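Local coordinates for nitrogenase molybdenum-iron protein alpha chain (Clostridium pasteurianum, PDB 4WES), which forms, with the beta chain, the molybdenum-iron component of nitrogenase, which reduces dinitrogen to ammonium at the expense of ATP, at residues P168-G176 with I188-I197; D68-C79 with P136-V147. All coordinates share one frame; numbering follows the deposited sequence. Where two conformers were deposited one is given.

Contact 1 (P168-G176 with I188-I197); sequences PVHAFSCEG and IANNTVMTDI. With CLF (Fe(8)-S(7) cluster), chain H.
A single water is the polar link between His170 and Asp196: it lies in the plane of the imidazole at its edge, 2.8 Å from His170 ND1, and donates to Asp196 OD2 at 2.6 Å. The two side chains pass each other in opposite directions, ring and carboxylate planes 26° apart, with Asp196 CB 3.9 Å from His170 CE1. The other ring nitrogen, NE2, is hydrogen-bonded to Tyr246, so both nitrogens of this buried histidine have partners. Over one face of the imidazole sits Ile197, its CG1 4.0 Å from the ring centroid in a CH-pi contact. The rest is mostly van der Waals contact. Phe172, its CG anti to the carbonyl carbon (chi1 -61°), extends its ring to the helix, where CE2 lies 3.7 Å from Thr192 CB and touches Thr192 CG2 as well; Ala189 CA also lies beside the ring, nearest CE2. Where the strand gives way to an inverse gamma turn centred on Ser173, Ile188 reaches in with CD1, 3.5 Å from Ser173 O, and its CG2 meets Cys174 CB. Strand 169-172 and helix 188-196 run nearly antiparallel, 152° between directions and 9.0 Å between axes, as in an alpha/beta layer. Beyond the turn, Gly176 belongs to the [8Fe-7S] cluster pocket. With water at ND1, the Tyr246 hydroxyl at NE2 and isoleucine over a face, the imidazole is probably fixed in rotation, and the nearby carboxylate could favour its protonated form.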
loop_
_atom_site.group_PDB
_atom_site.type_symbol
_atom_site.label_atom_id
_atom_site.label_comp_id
_atom_site.label_asym_id
_atom_site.label_seq_id
_atom_site.Cartn_x
_atom_site.Cartn_y
_atom_site.Cartn_z
ATOM N N PRO A 168 -21.485 34.014 -23.206
ATOM C CA PRO A 168 -21.692 33.236 -24.428
ATOM C C PRO A 168 -22.020 31.771 -24.119
ATOM O O PRO A 168 -21.453 31.200 -23.166
ATOM C CB PRO A 168 -20.354 33.345 -25.137
ATOM C CG PRO A 168 -19.717 34.629 -24.617
ATOM C CD PRO A 168 -20.151 34.612 -23.181
ATOM N N VAL A 169 -22.907 31.188 -24.910
ATOM C CA VAL A 169 -23.208 29.761 -24.846
ATOM C C VAL A 169 -23.086 29.256 -26.267
ATOM O O VAL A 169 -23.785 29.725 -27.160
ATOM C CB VAL A 169 -24.595 29.465 -24.254
ATOM C CG1 VAL A 169 -24.790 27.984 -24.082
ATOM C CG2 VAL A 169 -24.777 30.162 -22.904
ATOM N N HIS A 170 -22.211 28.288 -26.483
ATOM C CA HIS A 170 -21.909 27.792 -27.825
ATOM C C HIS A 170 -22.384 26.366 -27.985
ATOM O O HIS A 170 -21.944 25.475 -27.250
ATOM C CB HIS A 170 -20.420 27.843 -28.102
ATOM C CG HIS A 170 -19.852 29.221 -27.947
ATOM N ND1 HIS A 170 -20.259 30.262 -28.742
ATOM C CD2 HIS A 170 -18.922 29.732 -27.114
ATOM C CE1 HIS A 170 -19.590 31.347 -28.410
ATOM N NE2 HIS A 170 -18.789 31.069 -27.416
ATOM N N ALA A 171 -23.278 26.165 -28.943
ATOM C CA ALA A 171 -23.786 24.822 -29.269
ATOM C C ALA A 171 -22.981 24.172 -30.389
ATOM O O ALA A 171 -22.631 24.809 -31.373
ATOM C CB ALA A 171 -25.259 24.901 -29.654
ATOM N N PHE A 172 -22.777 22.861 -30.268
ATOM C CA PHE A 172 -22.053 22.085 -31.265
ATOM C C PHE A 172 -22.851 20.841 -31.605
ATOM O O PHE A 172 -23.064 19.992 -30.727
ATOM C CB PHE A 172 -20.676 21.663 -30.738
ATOM C CG PHE A 172 -19.779 22.817 -30.394
ATOM C CD1 PHE A 172 -19.849 23.440 -29.172
ATOM C CD2 PHE A 172 -18.849 23.286 -31.313
ATOM C CE1 PHE A 172 -19.037 24.511 -28.843
ATOM C CE2 PHE A 172 -18.014 24.354 -31.002
ATOM C CZ PHE A 172 -18.121 24.985 -29.776
ATOM N N SER A 173 -23.265 20.708 -32.873
ATOM C CA SER A 173 -24.039 19.544 -33.303
ATOM C C SER A 173 -23.094 18.446 -33.760
ATOM O O SER A 173 -22.980 18.154 -34.936
ATOM C CB SER A 173 -25.005 19.923 -34.398
ATOM O OG SER A 173 -26.068 20.690 -33.870
ATOM N N CYS A 174 -22.415 17.863 -32.783
ATOM C CA CYS A 174 -21.395 16.820 -32.973
ATOM C C CYS A 174 -21.882 15.431 -32.586
ATOM O O CYS A 174 -21.139 14.617 -32.048
ATOM C CB CYS A 174 -20.116 17.196 -32.265
ATOM S SG CYS A 174 -20.324 17.558 -30.495
ATOM N N GLU A 175 -23.137 15.138 -32.917
ATOM C CA GLU A 175 -23.654 13.790 -32.722
ATOM C C GLU A 175 -22.687 12.747 -33.265
ATOM O O GLU A 175 -22.146 12.897 -34.349
ATOM C CB GLU A 175 -25.016 13.605 -33.378
ATOM C CG GLU A 175 -26.169 14.370 -32.781
ATOM C CD GLU A 175 -26.365 15.804 -33.257
ATOM O OE1 GLU A 175 -27.484 16.302 -33.005
ATOM O OE2 GLU A 175 -25.455 16.416 -33.855
ATOM N N GLY A 176 -22.508 11.649 -32.517
ATOM C CA GLY A 176 -21.398 10.752 -32.814
ATOM C C GLY A 176 -21.382 10.100 -34.136
ATOM O O GLY A 176 -20.310 9.828 -34.671
ATOM N N ILE A 188 -16.660 20.547 -37.215
ATOM C CA ILE A 188 -17.791 21.141 -36.521
ATOM C C ILE A 188 -17.291 22.117 -35.453
ATOM O O ILE A 188 -17.827 23.244 -35.310
ATOM C CB ILE A 188 -18.671 20.021 -35.915
ATOM C CG1 ILE A 188 -19.374 19.249 -37.041
ATOM C CG2 ILE A 188 -19.715 20.594 -34.949
ATOM C CD1 ILE A 188 -19.887 17.874 -36.646
ATOM N N ALA A 189 -16.266 21.761 -34.691
ATOM C CA ALA A 189 -15.722 22.664 -33.706
ATOM C C ALA A 189 -15.151 23.906 -34.368
ATOM O O ALA A 189 -15.370 25.039 -33.895
ATOM C CB ALA A 189 -14.658 21.978 -32.864
ATOM N N ASN A 190 -14.362 23.714 -35.422
ATOM C CA ASN A 190 -13.708 24.848 -36.063
ATOM C C ASN A 190 -14.709 25.871 -36.573
ATOM O O ASN A 190 -14.459 27.070 -36.511
ATOM C CB ASN A 190 -12.823 24.409 -37.248
ATOM C CG ASN A 190 -11.403 23.946 -36.860
ATOM O OD1 ASN A 190 -10.442 24.454 -37.408
ATOM N ND2 ASN A 190 -11.290 23.003 -35.932
ATOM N N ASN A 191 -15.829 25.405 -37.109
ATOM C CA ASN A 191 -16.805 26.321 -37.696
ATOM C C ASN A 191 -17.290 27.308 -36.648
ATOM O O ASN A 191 -17.322 28.523 -36.876
ATOM C CB ASN A 191 -17.981 25.573 -38.276
ATOM C CG ASN A 191 -17.659 24.859 -39.553
ATOM O OD1 ASN A 191 -16.627 25.105 -40.199
ATOM N ND2 ASN A 191 -18.564 23.951 -39.946
ATOM N N THR A 192 -17.696 26.806 -35.494
ATOM C CA THR A 192 -18.256 27.664 -34.446
ATOM C C THR A 192 -17.179 28.484 -33.751
ATOM O O THR A 192 -17.384 29.661 -33.427
ATOM C CB THR A 192 -19.095 26.821 -33.472
ATOM O OG1 THR A 192 -20.256 26.366 -34.167
ATOM C CG2 THR A 192 -19.441 27.563 -32.212
ATOM N N VAL A 193 -15.996 27.913 -33.533
ATOM C CA VAL A 193 -14.913 28.714 -32.966
ATOM C C VAL A 193 -14.601 29.906 -33.882
ATOM O O VAL A 193 -14.435 31.043 -33.405
ATOM C CB VAL A 193 -13.658 27.831 -32.744
ATOM C CG1 VAL A 193 -12.451 28.693 -32.399
ATOM C CG2 VAL A 193 -13.903 26.826 -31.631
ATOM N N MET A 194 -14.506 29.653 -35.182
ATOM C CA MET A 194 -14.163 30.722 -36.119
ATOM C C MET A 194 -15.157 31.861 -36.092
ATOM O O MET A 194 -14.758 33.022 -36.019
ATOM C CB MET A 194 -14.029 30.169 -37.529
ATOM C CG MET A 194 -13.568 31.210 -38.540
ATOM S SD MET A 194 -11.838 31.666 -38.278
ATOM C CE MET A 194 -11.823 33.232 -39.150
ATOM N N THR A 195 -16.436 31.551 -36.229
ATOM C CA THR A 195 -17.413 32.617 -36.386
ATOM C C THR A 195 -17.863 33.216 -35.083
ATOM O O THR A 195 -18.216 34.396 -35.046
ATOM C CB THR A 195 -18.614 32.160 -37.202
ATOM O OG1 THR A 195 -19.263 31.093 -36.547
ATOM C CG2 THR A 195 -18.204 31.695 -38.602
ATOM N N ASP A 196 -17.875 32.422 -34.013
ATOM C CA ASP A 196 -18.533 32.879 -32.782
ATOM C C ASP A 196 -17.568 33.220 -31.653
ATOM O O ASP A 196 -18.002 33.780 -30.636
ATOM C CB ASP A 196 -19.561 31.827 -32.307
ATOM C CG ASP A 196 -20.646 31.555 -33.324
ATOM O OD1 ASP A 196 -20.709 32.240 -34.353
ATOM O OD2 ASP A 196 -21.418 30.608 -33.106
ATOM N N ILE A 197 -16.293 32.879 -31.828
ATOM C CA ILE A 197 -15.290 33.135 -30.795
ATOM C C ILE A 197 -14.153 34.032 -31.316
ATOM O O ILE A 197 -13.896 35.108 -30.796
ATOM C CB ILE A 197 -14.761 31.829 -30.107
ATOM C CG1 ILE A 197 -15.928 30.973 -29.633
ATOM C CG2 ILE A 197 -13.810 32.204 -28.984
ATOM C CD1 ILE A 197 -15.508 29.665 -29.007
HETATM FE FE1 CLF H . -22.448 8.507 -29.592
HETATM FE FE2 CLF H . -20.865 6.973 -28.418
HETATM FE FE3 CLF H . -19.772 9.264 -29.508
HETATM FE FE4 CLF H . -21.390 9.312 -27.333
HETATM S S1 CLF H . -23.063 7.613 -27.468
HETATM S S2A CLF H . -20.657 7.450 -30.652
HETATM S S4A CLF H . -19.314 8.382 -27.453
HETATM S S3A CLF H . -21.622 10.653 -29.204
HETATM FE FE5 CLF H . -22.132 8.155 -24.170
HETATM FE FE6 CLF H . -25.085 6.201 -24.903
HETATM FE FE7 CLF H . -22.742 5.539 -23.626
HETATM FE FE8 CLF H . -22.299 5.722 -26.273
HETATM S S2B CLF H . -24.019 7.419 -23.280
HETATM S S3B CLF H . -23.796 4.320 -25.291
HETATM S S4B CLF H . -20.809 6.335 -24.608
HETATM O O HOH W 1 -22.281 30.165 -30.678
#

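Contact 2 (D68-C79 with P136-V147); sequences DMVHITHGPIGC and PAAIGVYATCPV. With CLF (Fe(8)-S(7) cluster), chain H.
Two neighbouring strands of a parallel sheet, 69-74 and 138-143, lead into the turns and helix starts that carry cysteine ligands of the [8Fe-7S] cluster. Their backbones exchange hydrogen bonds in parallel register from Val70 N to Ala138 O through His74 N to Tyr142 O. Met69, CG anti to the backbone N (chi1 177°) and extended beyond it, lays CE against the backbone of Gly140, 3.6 Å from its N. On the same face the Tyr142 hydroxyl is hydrogen-bonded at the edge of the His71 ring, OH to ND1 2.7 Å, with ring planes at 53°; His71 NE2 is bound to Ile66 O. On the opposite face Ile72 CD1 lies on Ile139 CG2 at 3.8 Å. As in other open alpha/beta folds, the site lies at the C-terminal ends of the strands. There Thr144 OG1 donates to His74 O at 2.8 Å, while its CG2 comes 3.5 Å from Cys79 SG and also touches Thr73 CG2. Cys79 SG bridges two irons, FE4 and FE5, and Cys145 SG binds FE1 at 2.3 Å. Pro76 CB rests 3.5 Å from sulfur S2B of the cluster, and the beta chain packs against Pro76 and Cys145.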
loop_
_atom_site.group_PDB
_atom_site.type_symbol
_atom_site.label_atom_id
_atom_site.label_comp_id
_atom_site.label_asym_id
_atom_site.label_seq_id
_atom_site.Cartn_x
_atom_site.Cartn_y
_atom_site.Cartn_z
ATOM N N ASP A 68 -11.411 27.552 -18.988
ATOM C CA ASP A 68 -12.322 28.422 -18.213
ATOM C C ASP A 68 -13.694 28.508 -18.871
ATOM O O ASP A 68 -14.516 29.368 -18.498
ATOM C CB ASP A 68 -11.718 29.799 -17.954
ATOM C CG ASP A 68 -11.389 30.568 -19.214
ATOM O OD1 ASP A 68 -11.494 30.031 -20.326
ATOM O OD2 ASP A 68 -11.002 31.724 -19.041
ATOM N N MET A 69 -13.963 27.576 -19.784
ATOM C CA MET A 69 -15.277 27.345 -20.348
ATOM C C MET A 69 -15.860 26.082 -19.745
ATOM O O MET A 69 -15.139 25.085 -19.665
ATOM C CB MET A 69 -15.112 27.267 -21.879
ATOM C CG MET A 69 -16.307 26.975 -22.743
ATOM S SD MET A 69 -15.849 27.322 -24.457
ATOM C CE MET A 69 -17.369 26.700 -25.219
ATOM N N VAL A 70 -17.124 26.116 -19.310
ATOM C CA VAL A 70 -17.784 24.890 -18.826
ATOM C C VAL A 70 -18.366 24.147 -20.023
ATOM O O VAL A 70 -19.195 24.667 -20.735
ATOM C CB VAL A 70 -18.861 25.206 -17.763
ATOM C CG1 VAL A 70 -19.755 23.995 -17.520
ATOM C CG2 VAL A 70 -18.210 25.661 -16.485
ATOM N N HIS A 71 -17.876 22.916 -20.238
ATOM C CA HIS A 71 -18.292 22.110 -21.374
ATOM C C HIS A 71 -19.327 21.079 -20.944
ATOM O O HIS A 71 -19.015 20.156 -20.213
ATOM C CB HIS A 71 -17.072 21.393 -21.984
ATOM C CG HIS A 71 -15.988 22.333 -22.382
ATOM N ND1 HIS A 71 -16.052 23.129 -23.496
ATOM C CD2 HIS A 71 -14.805 22.581 -21.784
ATOM C CE1 HIS A 71 -14.944 23.851 -23.550
ATOM N NE2 HIS A 71 -14.168 23.515 -22.539
ATOM N N ILE A 72 -20.577 21.291 -21.361
ATOM C CA ILE A 72 -21.684 20.423 -20.960
ATOM C C ILE A 72 -22.018 19.456 -22.077
ATOM O O ILE A 72 -22.429 19.868 -23.166
ATOM C CB ILE A 72 -22.954 21.220 -20.586
ATOM C CG1 ILE A 72 -22.652 22.277 -19.504
ATOM C CG2 ILE A 72 -24.045 20.260 -20.133
ATOM C CD1 ILE A 72 -23.858 23.147 -19.154
ATOM N N THR A 73 -21.831 18.163 -21.811
ATOM C CA THR A 73 -22.270 17.140 -22.754
ATOM C C THR A 73 -23.776 16.933 -22.600
ATOM O O THR A 73 -24.242 16.601 -21.519
ATOM C CB THR A 73 -21.552 15.810 -22.480
ATOM O OG1 THR A 73 -20.135 16.044 -22.598
ATOM C CG2 THR A 73 -22.024 14.721 -23.399
ATOM N N HIS A 74 -24.493 17.139 -23.699
ATOM C CA HIS A 74 -25.930 16.886 -23.694
ATOM C C HIS A 74 -26.154 15.452 -24.209
ATOM O O HIS A 74 -26.100 15.202 -25.413
ATOM C CB HIS A 74 -26.682 17.912 -24.529
ATOM C CG HIS A 74 -28.164 17.770 -24.437
ATOM N ND1 HIS A 74 -28.826 17.490 -23.260
ATOM C CD2 HIS A 74 -29.098 17.840 -25.409
ATOM C CE1 HIS A 74 -30.123 17.460 -23.514
ATOM N NE2 HIS A 74 -30.313 17.686 -24.804
ATOM N N GLY A 75 -26.308 14.512 -23.279
ATOM C CA GLY A 75 -26.364 13.101 -23.654
ATOM C C GLY A 75 -26.481 12.283 -22.404
ATOM O O GLY A 75 -26.485 12.814 -21.296
ATOM N N PRO A 76 -26.610 10.949 -22.577
ATOM C CA PRO A 76 -26.494 10.041 -21.453
ATOM C C PRO A 76 -25.048 10.016 -20.949
ATOM O O PRO A 76 -24.173 10.707 -21.494
ATOM C CB PRO A 76 -27.027 8.705 -22.003
ATOM C CG PRO A 76 -27.393 8.973 -23.453
ATOM C CD PRO A 76 -26.616 10.224 -23.837
ATOM N N ILE A 77 -24.800 9.320 -19.850
ATOM C CA ILE A 77 -23.624 9.668 -19.054
ATOM C C ILE A 77 -22.273 9.288 -19.670
ATOM O O ILE A 77 -21.275 9.958 -19.342
ATOM C CB ILE A 77 -23.735 9.066 -17.625
ATOM C CG1 ILE A 77 -22.789 9.772 -16.652
ATOM C CG2 ILE A 77 -23.504 7.557 -17.631
ATOM C CD1 ILE A 77 -23.067 11.262 -16.496
ATOM N N GLY A 78 -22.215 8.228 -20.475
ATOM C CA GLY A 78 -20.926 7.782 -20.936
ATOM C C GLY A 78 -20.183 8.780 -21.788
ATOM O O GLY A 78 -18.977 8.978 -21.619
ATOM N N CYS A 79 -20.894 9.395 -22.726
ATOM C CA CYS A 79 -20.189 10.446 -23.496
ATOM C C CYS A 79 -19.420 11.409 -22.625
ATOM O O CYS A 79 -18.344 11.878 -22.979
ATOM C CB CYS A 79 -21.183 11.176 -24.384
ATOM S SG CYS A 79 -22.303 10.138 -25.340
ATOM N N PRO A 136 -18.499 30.823 -15.424
ATOM C CA PRO A 136 -17.367 30.670 -16.322
ATOM C C PRO A 136 -17.304 31.783 -17.395
ATOM O O PRO A 136 -18.222 32.602 -17.509
ATOM C CB PRO A 136 -17.655 29.314 -16.964
ATOM C CG PRO A 136 -19.160 29.348 -17.081
ATOM C CD PRO A 136 -19.633 29.967 -15.799
ATOM N N ALA A 137 -16.262 31.756 -18.215
ATOM C CA ALA A 137 -16.135 32.701 -19.310
ATOM C C ALA A 137 -17.200 32.470 -20.380
ATOM O O ALA A 137 -17.626 33.386 -21.076
ATOM C CB ALA A 137 -14.753 32.603 -19.906
ATOM N N ALA A 138 -17.581 31.203 -20.542
ATOM C CA ALA A 138 -18.521 30.742 -21.577
ATOM C C ALA A 138 -18.952 29.348 -21.199
ATOM O O ALA A 138 -18.303 28.695 -20.375
ATOM C CB ALA A 138 -17.897 30.764 -22.955
ATOM N N ILE A 139 -20.020 28.905 -21.826
ATOM C CA ILE A 139 -20.518 27.531 -21.702
ATOM C C ILE A 139 -20.609 26.931 -23.075
ATOM O O ILE A 139 -21.040 27.593 -24.026
ATOM C CB ILE A 139 -21.879 27.512 -20.972
ATOM C CG1 ILE A 139 -21.683 27.995 -19.525
ATOM C CG2 ILE A 139 -22.535 26.125 -21.043
ATOM C CD1 ILE A 139 -22.962 28.244 -18.749
ATOM N N GLY A 140 -20.163 25.676 -23.214
ATOM C CA GLY A 140 -20.392 24.912 -24.431
ATOM C C GLY A 140 -21.424 23.826 -24.185
ATOM O O GLY A 140 -21.495 23.266 -23.092
ATOM N N VAL A 141 -22.207 23.519 -25.223
ATOM C CA VAL A 141 -23.186 22.451 -25.211
ATOM C C VAL A 141 -22.881 21.535 -26.373
ATOM O O VAL A 141 -22.834 21.994 -27.521
ATOM C CB VAL A 141 -24.596 22.985 -25.408
ATOM C CG1 VAL A 141 -25.582 21.822 -25.454
ATOM C CG2 VAL A 141 -24.942 23.982 -24.312
ATOM N N TYR A 142 -22.681 20.239 -26.101
ATOM C CA TYR A 142 -22.184 19.314 -27.098
ATOM C C TYR A 142 -23.207 18.204 -27.323
ATOM O O TYR A 142 -23.551 17.481 -26.379
ATOM C CB TYR A 142 -20.835 18.716 -26.637
ATOM C CG TYR A 142 -19.829 19.815 -26.440
ATOM C CD1 TYR A 142 -19.034 20.270 -27.470
ATOM C CD2 TYR A 142 -19.731 20.454 -25.232
ATOM C CE1 TYR A 142 -18.167 21.330 -27.290
ATOM C CE2 TYR A 142 -18.899 21.544 -25.029
ATOM C CZ TYR A 142 -18.110 21.978 -26.078
ATOM O OH TYR A 142 -17.273 23.067 -25.925
ATOM N N ALA A 143 -23.681 18.072 -28.557
ATOM C CA ALA A 143 -24.609 17.007 -28.884
ATOM C C ALA A 143 -23.918 15.633 -28.887
ATOM O O ALA A 143 -22.734 15.515 -29.150
ATOM C CB ALA A 143 -25.265 17.252 -30.234
ATOM N N THR A 144 -24.731 14.626 -28.635
ATOM C CA THR A 144 -24.353 13.226 -28.641
ATOM C C THR A 144 -25.389 12.468 -29.487
ATOM O O THR A 144 -26.398 13.044 -29.898
ATOM C CB THR A 144 -24.308 12.658 -27.223
ATOM O OG1 THR A 144 -25.599 12.741 -26.659
ATOM C CG2 THR A 144 -23.274 13.350 -26.393
ATOM N N CYS A 145 -25.161 11.165 -29.716
ATOM C CA CYS A 145 -26.032 10.363 -30.581
ATOM C C CYS A 145 -27.535 10.658 -30.538
ATOM O O CYS A 145 -28.128 10.805 -31.611
ATOM C CB CYS A 145 -25.755 8.870 -30.364
ATOM S SG CYS A 145 -24.199 8.307 -31.090
ATOM N N PRO A 146 -28.187 10.684 -29.356
ATOM C CA PRO A 146 -29.653 10.807 -29.397
ATOM C C PRO A 146 -30.212 12.194 -29.728
ATOM O O PRO A 146 -31.394 12.312 -30.009
ATOM C CB PRO A 146 -30.097 10.405 -28.006
ATOM C CG PRO A 146 -28.894 10.193 -27.214
ATOM C CD PRO A 146 -27.689 10.426 -27.999
ATOM N N VAL A 147 -29.396 13.249 -29.615
ATOM C CA VAL A 147 -29.894 14.616 -29.477
ATOM C C VAL A 147 -30.739 15.099 -30.671
ATOM O O VAL A 147 -31.871 15.555 -30.508
ATOM C CB VAL A 147 -28.712 15.572 -29.226
ATOM C CG1 VAL A 147 -29.136 17.030 -29.366
ATOM C CG2 VAL A 147 -28.130 15.306 -27.873
HETATM FE FE1 CLF H . -22.448 8.507 -29.592
HETATM FE FE2 CLF H . -20.865 6.973 -28.418
HETATM FE FE3 CLF H . -19.772 9.264 -29.508
HETATM FE FE4 CLF H . -21.390 9.312 -27.333
HETATM S S1 CLF H . -23.063 7.613 -27.468
HETATM S S2A CLF H . -20.657 7.450 -30.652
HETATM S S4A CLF H . -19.314 8.382 -27.453
HETATM S S3A CLF H . -21.622 10.653 -29.204
HETATM FE FE5 CLF H . -22.132 8.155 -24.170
HETATM FE FE6 CLF H . -25.085 6.201 -24.903
HETATM FE FE7 CLF H . -22.742 5.539 -23.626
HETATM FE FE8 CLF H . -22.299 5.722 -26.273
HETATM S S2B CLF H . -24.019 7.419 -23.280
HETATM S S3B CLF H . -23.796 4.320 -25.291
HETATM S S4B CLF H . -20.809 6.335 -24.608
#

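How the contacts relate
Both segments of contact 2 precede those of contact 1 in the chain, and the centres of the two contacts lie about 11 Å apart. They share one parallel sheet ordered 106-107, 69-74, 138-143, 169-172: contact 2 joins its two middle strands, and contact 1 sets helix 182-196 against the end strand. Strand 138-143 joins the two, with probable hydrogen bonds from His170 N to Ile139 O and from Val141 N to His170 O. The rings of Phe172 and Tyr142 meet with nearly parallel planes, and Glu175 CG packs on Thr144 O. All three strands run toward the [8Fe-7S] cluster, so the segments that follow them supply Cys79, Cys145 and Gly176 to one pocket beside the beta chain.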